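Local coordinates for cellulose synthase 1 (Gluconacetobacter xylinus, PDB 4I86), which carries a PilZ domain, a small antiparallel beta-barrel fold, here as the isolated cyclic di-GMP-binding regulatory part of the larger protein, at residues 20-24 with 25-29. Numbering follows the deposited sequence.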
loop_
_atom_site.group_PDB
_atom_site.type_symbol
_atom_site.label_atom_id
_atom_site.label_comp_id
_atom_site.label_asym_id
_atom_site.label_seq_id
_atom_site.Cartn_x
_atom_site.Cartn_y
_atom_site.Cartn_z
ATOM N N VAL A 20 -7.778 -3.049 1.661
ATOM C CA VAL A 20 -7.575 -1.645 1.995
ATOM C C VAL A 20 -8.814 -1.068 2.654
ATOM O O VAL A 20 -9.918 -1.190 2.128
ATOM C CB VAL A 20 -7.297 -0.805 0.742
ATOM C CG1 VAL A 20 -6.925 0.620 1.150
ATOM C CG2 VAL A 20 -6.209 -1.459 -0.103
ATOM N N ALA A 21 -8.620 -0.436 3.804
ATOM C CA ALA A 21 -9.689 0.237 4.512
ATOM C C ALA A 21 -9.296 1.688 4.746
ATOM O O ALA A 21 -8.127 1.957 5.046
ATOM C CB ALA A 21 -9.917 -0.441 5.838
ATOM N N ASN A 22 -10.243 2.627 4.653
ATOM C CA ASN A 22 -9.953 3.998 5.116
ATOM C C ASN A 22 -9.932 4.046 6.647
ATOM O O ASN A 22 -10.259 3.061 7.297
ATOM C CB ASN A 22 -10.869 5.067 4.493
ATOM C CG ASN A 22 -12.350 4.813 4.757
ATOM O OD1 ASN A 22 -12.717 3.897 5.499
ATOM N ND2 ASN A 22 -13.211 5.647 4.157
ATOM N N ALA A 23 -9.528 5.164 7.234
ATOM C CA ALA A 23 -9.189 5.166 8.662
ATOM C C ALA A 23 -10.383 5.072 9.592
ATOM O O ALA A 23 -10.235 4.631 10.740
ATOM C CB ALA A 23 -8.313 6.383 9.035
ATOM N N ASP A 24 -11.553 5.495 9.115
ATOM C CA ASP A 24 -12.761 5.367 9.921
ATOM C C ASP A 24 -13.555 4.097 9.614
ATOM O O ASP A 24 -14.606 3.871 10.202
ATOM C CB ASP A 24 -13.637 6.626 9.853
ATOM C CG ASP A 24 -14.223 6.882 8.470
ATOM O OD1 ASP A 24 -14.278 5.955 7.629
ATOM O OD2 ASP A 24 -14.657 8.034 8.235
ATOM N N GLY A 25 -13.044 3.263 8.708
ATOM C CA GLY A 25 -13.664 1.975 8.429
ATOM C C GLY A 25 -14.906 2.047 7.557
ATOM O O GLY A 25 -15.559 1.023 7.319
ATOM N N SER A 26 -15.230 3.245 7.073
ATOM C CA SER A 26 -16.401 3.449 6.206
ATOM C C SER A 26 -16.209 2.829 4.823
ATOM O O SER A 26 -17.178 2.523 4.117
ATOM C CB SER A 26 -16.733 4.942 6.078
ATOM O OG SER A 26 -15.574 5.702 5.761
ATOM N N ILE A 27 -14.956 2.636 4.431
ATOM C CA ILE A 27 -14.660 1.994 3.151
ATOM C C ILE A 27 -13.658 0.851 3.313
ATOM O O ILE A 27 -12.648 0.986 4.014
ATOM C CB ILE A 27 -14.124 3.010 2.117
ATOM C CG1 ILE A 27 -15.130 4.151 1.906
ATOM C CG2 ILE A 27 -13.803 2.321 0.800
ATOM C CD1 ILE A 27 -14.581 5.316 1.084
ATOM N N ILE A 28 -13.953 -0.270 2.663
ATOM C CA ILE A 28 -13.090 -1.444 2.666
ATOM C C ILE A 28 -13.161 -2.137 1.317
ATOM O O ILE A 28 -14.252 -2.515 0.866
ATOM C CB ILE A 28 -13.515 -2.475 3.718
ATOM C CG1 ILE A 28 -13.444 -1.885 5.130
ATOM C CG2 ILE A 28 -12.661 -3.739 3.596
ATOM C CD1 ILE A 28 -13.769 -2.904 6.191
ATOM N N VAL A 29 -12.008 -2.313 0.672
ATOM C CA VAL A 29 -11.981 -2.981 -0.625
ATOM C C VAL A 29 -10.836 -3.962 -0.691
ATOM O O VAL A 29 -9.938 -3.941 0.152
ATOM C CB VAL A 29 -11.861 -1.974 -1.803
ATOM C CG1 VAL A 29 -12.935 -0.894 -1.699
ATOM C CG2 VAL A 29 -10.469 -1.340 -1.813
#
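With CG of Asn22 set between its own backbone N and carbonyl carbon (chi1 58°) and OD1 turned back to the side of CA (chi2 6°), which leaves ND2 on the far side, its carboxamide reaches across the loop of a beta hairpin to Ser26 and Ile27. The hairpin joins strands 17-22 and 28-36 of the PilZ domain and reverses through a type I turn from Asn22 to Gly25, closed by Gly25 N on Asn22 O at 3.1 Å, with the donor well above the carbonyl plane. Gly25 has a positive phi (77°), a conformation glycine adopts easily because it lacks a CB.

Asparagine suits the neck of the loop because its side chain offers both an acceptor and a donor. OD1 takes the N-H of Ile27 at 2.8 Å, again from above the amide plane, and ND2 gives a 2.9 Å bond to Ser26 OG, a hydroxyl whose place is less sure; Asn22 N gives a 3.0 Å bond to Ile27 O. The main chain of Ile27 is thus gripped at both ends by one residue. Ser26 N probably bonds to Asp24 OD1, an acceptor that a short acidic side chain can offer within the loop, though that oxygen is also less surely placed.

Farther down, Val20 and Val29 form a hydrogen-bonded antiparallel pair, with two nearly straight bonds of 2.8 Å, Val20 N to Val29 O and Val29 N to Val20 O. Their beta-branched side chains suit extended strands and share one face of the sheet, where Trp47 touches Val20 and Pro48 touches Val29. Ala21 and Ile28 make the next, non-hydrogen-bonded pair on the other face; the small methyl of Ala21 rests against CG1 of Ile28 at 3.9 Å. Back at the loop, the Ile27 side chain crosses that of Asn22 at roughly a right angle, bringing its CG1 to 3.3 Å from Asn22 ND2.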